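PDB 2P7S: amphinase-2 from Rana pipiens, which hydrolyses RNA as a secreted endonuclease of the pancreatic ribonuclease family, acting on poly(U), poly(C) and ribosomal RNA, and is toxic to cultured tumour cells. Local coordinates for residues E7-K10 / F11-K14; A34-P37 / D38-K42. One frame throughout, in Å; residues are numbered along the deposited sequence.

Contact 1: residues E7-K10 / F11-K14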
loop_
_atom_site.group_PDB
_atom_site.type_symbol
_atom_site.label_atom_id
_atom_site.label_comp_id
_atom_site.label_asym_id
_atom_site.label_seq_id
_atom_site.Cartn_x
_atom_site.Cartn_y
_atom_site.Cartn_z
ATOM N N GLU A 7 5.897 12.836 0.221
ATOM C CA GLU A 7 6.116 11.397 0.107
ATOM C C GLU A 7 5.025 10.592 0.818
ATOM O O GLU A 7 4.578 9.562 0.312
ATOM C CB GLU A 7 7.502 11.029 0.653
ATOM C CG GLU A 7 8.649 11.541 -0.222
ATOM C CD GLU A 7 10.024 11.173 0.319
ATOM O OE1 GLU A 7 10.401 11.669 1.400
ATOM O OE2 GLU A 7 10.728 10.383 -0.339
ATOM N N TRP A 8 4.605 11.066 1.988
ATOM C CA TRP A 8 3.543 10.423 2.764
ATOM C C TRP A 8 2.233 10.487 1.981
ATOM O O TRP A 8 1.516 9.491 1.871
ATOM C CB TRP A 8 3.367 11.145 4.106
ATOM C CG TRP A 8 2.146 10.758 4.938
ATOM C CD1 TRP A 8 1.315 11.618 5.607
ATOM C CD2 TRP A 8 1.685 9.433 5.262
ATOM N NE1 TRP A 8 0.378 10.917 6.327
ATOM C CE2 TRP A 8 0.581 9.576 6.135
ATOM C CE3 TRP A 8 2.098 8.142 4.902
ATOM C CZ2 TRP A 8 -0.115 8.475 6.657
ATOM C CZ3 TRP A 8 1.403 7.046 5.423
ATOM C CH2 TRP A 8 0.310 7.224 6.290
ATOM N N GLU A 9 1.921 11.664 1.442
ATOM C CA GLU A 9 0.684 11.838 0.680
ATOM C C GLU A 9 0.643 10.872 -0.501
ATOM O O GLU A 9 -0.392 10.270 -0.785
ATOM C CB GLU A 9 0.552 13.280 0.176
ATOM C CG GLU A 9 0.298 14.319 1.262
ATOM C CD GLU A 9 -1.003 14.090 2.021
ATOM O OE1 GLU A 9 -2.012 13.725 1.379
ATOM O OE2 GLU A 9 -1.021 14.289 3.259
ATOM N N LYS A 10 1.774 10.723 -1.183
ATOM C CA LYS A 10 1.847 9.822 -2.322
ATOM C C LYS A 10 1.655 8.377 -1.859
ATOM O O LYS A 10 0.977 7.595 -2.530
ATOM C CB LYS A 10 3.194 9.962 -3.031
ATOM C CG LYS A 10 3.295 9.161 -4.320
ATOM C CD LYS A 10 4.694 9.236 -4.904
ATOM C CE LYS A 10 4.811 8.397 -6.163
ATOM N NZ LYS A 10 6.200 8.398 -6.702
ATOM N N PHE A 11 2.247 8.028 -0.716
ATOM C CA PHE A 11 2.122 6.675 -0.176
ATOM C C PHE A 11 0.663 6.360 0.157
ATOM O O PHE A 11 0.169 5.282 -0.179
ATOM C CB PHE A 11 2.969 6.508 1.091
ATOM C CG PHE A 11 2.876 5.135 1.708
ATOM C CD1 PHE A 11 3.854 4.178 1.467
ATOM C CD2 PHE A 11 1.802 4.799 2.528
ATOM C CE1 PHE A 11 3.766 2.897 2.038
ATOM C CE2 PHE A 11 1.703 3.530 3.099
ATOM C CZ PHE A 11 2.687 2.576 2.853
ATOM N N LYS A 12 -0.017 7.291 0.830
ATOM C CA LYS A 12 -1.422 7.092 1.201
ATOM C C LYS A 12 -2.295 6.894 -0.034
ATOM O O LYS A 12 -3.154 6.011 -0.071
ATOM C CB LYS A 12 -1.965 8.296 1.984
ATOM C CG LYS A 12 -1.516 8.387 3.436
ATOM C CD LYS A 12 -2.231 9.530 4.166
ATOM C CE LYS A 12 -1.823 10.888 3.613
ATOM N NZ LYS A 12 -2.562 12.013 4.268
ATOM N N THR A 13 -2.073 7.734 -1.037
ATOM C CA THR A 13 -2.846 7.687 -2.270
ATOM C C THR A 13 -2.642 6.364 -3.001
ATOM O O THR A 13 -3.597 5.723 -3.430
ATOM C CB THR A 13 -2.451 8.860 -3.218
ATOM O OG1 THR A 13 -2.824 10.110 -2.619
ATOM C CG2 THR A 13 -3.160 8.729 -4.564
ATOM N N LYS A 14 -1.386 5.956 -3.117
ATOM C CA LYS A 14 -1.048 4.733 -3.814
ATOM C C LYS A 14 -1.310 3.425 -3.061
ATOM O O LYS A 14 -1.627 2.414 -3.686
ATOM C CB LYS A 14 0.427 4.775 -4.232
ATOM C CG LYS A 14 0.835 3.633 -5.150
ATOM C CD LYS A 14 2.266 3.782 -5.655
ATOM C CE LYS A 14 2.570 2.712 -6.692
ATOM N NZ LYS A 14 3.980 2.765 -7.146
#
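The amino-terminal helix 6-15 of this ribonuclease shows how side chains one turn apart work together: Lys12 lies across the indole of Trp8 and reaches back to Glu9. Its CG stands over one face of the Trp8 six-membered ring, 3.4 Å from the centroid, a CH-pi contact almost on the ring normal, and CD continues over the ring, 3.4 Å from Trp8 CE2. A bend at chi3 (-66°) then turns the amine toward the carboxylate, where Lys12 NZ forms a salt bridge with Glu9 OE2 at 2.9 Å, met from above the carboxylate plane. The Phe11 ring is nearly parallel to the indole but slid aside, with Phe11 CD2 3.7 Å from Trp8 CZ3. Glu9 O takes two bonds, from Thr13 N and Thr13 OG1, which arrive on opposite faces of its carbonyl plane. The same spacing joins Phe11 N to Glu7 O, Lys12 N to Trp8 O and Lys14 N to Lys10 O. Trp8 and Phe11 are buried against Pro105 of strand 104-111, while Lys10 and Lys14 both pair with Asp38. These are the i to i+4 bonds of an amphipathic alpha helix, here the N-terminal helix of the pancreatic ribonuclease fold, which ends at His15, by similarity the proton acceptor.

Contact 2: residues A34-P37 / D38-K42; sequences AYTP and DGQCK
A type I beta turn from Thr36 to Gly39 reverses the chain in the loop between helix 26-29 and strand 45-49, with Gln40 folding back over its first residue. The close-packed part centres on Thr36, which is buried. Its carbonyl oxygen receives the turn's bond from Gly39 N, 2.9 Å from Thr36 O, with the donor well above the carbonyl plane. A second bond lies beside it: Gln40 NE2 gives a hydrogen to Thr36 OG1 at 2.9 Å, and the oxygen lies nearly in the amide plane. The Gln40 chain makes this possible by bending at chi2 (99°), and the two side chains cross at about a right angle. Thr36 OG1 sits between the backbone N and the carbonyl carbon (chi1 49°), where it also bonds to Asp32 O, while Thr36 CB packs 3.3 Å from Gly39 O. With the hydroxyl gone, as in an alanine at Thr36, the Gln40 amide is likely to lose its acceptor and swing, and Asp32 O to lose a partner. Gly39 suits its place, since its backbone angles would jam a side chain against the preceding carbonyl.

The solvent side is looser: Pro37 and Gln40 are exposed, and beyond the amide bond few of their side-chain atoms meet the facing segment. Asp38 is a separate case, its carboxylate turned to helix 6-15 and held there by Lys14 and Lys10, while Pro37 rests on the same helix. Farther along, Cys41 is tied to Cys85 by a disulfide, and Lys42 begins a group of residues that, by similarity, bind substrate. Just past the turn, Gln40 CG lies 3.1 Å from Thr36 OG1.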
loop_
_atom_site.group_PDB
_atom_site.type_symbol
_atom_site.label_atom_id
_atom_site.label_comp_id
_atom_site.label_asym_id
_atom_site.label_seq_id
_atom_site.Cartn_x
_atom_site.Cartn_y
_atom_site.Cartn_z
ATOM N N ALA A 34 -6.951 8.806 -9.844
ATOM C CA ALA A 34 -7.022 9.382 -8.506
ATOM C C ALA A 34 -6.130 8.633 -7.516
ATOM O O ALA A 34 -5.738 9.180 -6.482
ATOM C CB ALA A 34 -8.457 9.368 -8.005
ATOM N N TYR A 35 -5.803 7.385 -7.836
ATOM C CA TYR A 35 -4.986 6.579 -6.939
ATOM C C TYR A 35 -3.730 6.000 -7.576
ATOM O O TYR A 35 -3.094 5.111 -7.011
ATOM C CB TYR A 35 -5.837 5.442 -6.363
ATOM C CG TYR A 35 -7.080 5.925 -5.646
ATOM C CD1 TYR A 35 -8.349 5.745 -6.201
ATOM C CD2 TYR A 35 -6.987 6.566 -4.411
ATOM C CE1 TYR A 35 -9.490 6.188 -5.541
ATOM C CE2 TYR A 35 -8.121 7.013 -3.742
ATOM C CZ TYR A 35 -9.369 6.820 -4.311
ATOM O OH TYR A 35 -10.491 7.254 -3.636
ATOM N N THR A 36 -3.355 6.511 -8.742
ATOM C CA THR A 36 -2.184 5.991 -9.433
ATOM C C THR A 36 -1.138 7.044 -9.766
ATOM O O THR A 36 -0.952 7.398 -10.932
ATOM C CB THR A 36 -2.599 5.260 -10.724
ATOM O OG1 THR A 36 -3.503 6.084 -11.473
ATOM C CG2 THR A 36 -3.276 3.943 -10.386
ATOM N N PRO A 37 -0.428 7.543 -8.736
ATOM C CA PRO A 37 0.621 8.564 -8.852
ATOM C C PRO A 37 1.716 8.187 -9.845
ATOM O O PRO A 37 2.185 9.029 -10.609
ATOM C CB PRO A 37 1.161 8.667 -7.425
ATOM C CG PRO A 37 -0.034 8.353 -6.590
ATOM C CD PRO A 37 -0.621 7.164 -7.324
ATOM N N ASP A 38 2.125 6.923 -9.833
ATOM C CA ASP A 38 3.174 6.472 -10.739
ATOM C C ASP A 38 2.641 6.027 -12.104
ATOM O O ASP A 38 3.382 5.462 -12.908
ATOM C CB ASP A 38 3.981 5.342 -10.087
ATOM C CG ASP A 38 4.735 5.808 -8.845
ATOM O OD1 ASP A 38 5.501 6.791 -8.946
ATOM O OD2 ASP A 38 4.564 5.198 -7.770
ATOM N N GLY A 39 1.362 6.297 -12.362
ATOM C CA GLY A 39 0.757 5.921 -13.630
ATOM C C GLY A 39 -0.252 4.792 -13.505
ATOM O O GLY A 39 -0.190 4.000 -12.566
ATOM N N GLN A 40 -1.187 4.717 -14.450
ATOM C CA GLN A 40 -2.201 3.666 -14.433
ATOM C C GLN A 40 -1.733 2.400 -15.144
ATOM O O GLN A 40 -0.765 2.416 -15.902
ATOM C CB GLN A 40 -3.501 4.144 -15.091
ATOM C CG GLN A 40 -4.261 5.208 -14.315
ATOM C CD GLN A 40 -4.013 6.604 -14.841
ATOM O OE1 GLN A 40 -4.348 6.916 -15.985
ATOM N NE2 GLN A 40 -3.423 7.456 -14.009
ATOM N N CYS A 41 -2.435 1.302 -14.880
ATOM C CA CYS A 41 -2.138 0.009 -15.484
ATOM C C CYS A 41 -0.728 -0.502 -15.187
ATOM O O CYS A 41 -0.073 -1.076 -16.053
ATOM C CB CYS A 41 -2.353 0.084 -17.002
ATOM S SG CYS A 41 -2.265 -1.519 -17.862
ATOM N N LYS A 42 -0.261 -0.300 -13.962
ATOM C CA LYS A 42 1.063 -0.774 -13.577
ATOM C C LYS A 42 1.010 -2.281 -13.325
ATOM O O LYS A 42 -0.044 -2.828 -12.995
ATOM C CB LYS A 42 1.544 -0.030 -12.326
ATOM C CG LYS A 42 1.880 1.430 -12.592
ATOM C CD LYS A 42 3.044 1.542 -13.570
ATOM C CE LYS A 42 3.214 2.960 -14.084
ATOM N NZ LYS A 42 4.377 3.094 -15.014
#

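Taken together, the two contacts illustrate how local order depends on its place in the fold. Contact 1 is partly buried: one side of its helix faces the protein interior with aromatic rings, while Glu9 and Lys10 are exposed and Lys14 lies beside the active-site residues inferred by similarity. Contact 2 is a surface turn without regular secondary structure, and polar bonds rather than apolar packing hold it together. They contain different elements, helix 6-15 and the loop before strand 45-49, yet they touch directly. Lys14 NZ meets Asp38 OD2 at 2.6 Å and Lys10 NZ meets Asp38 OD1 at 2.8 Å, so one carboxylate of the turn joins two lysines a helical turn apart.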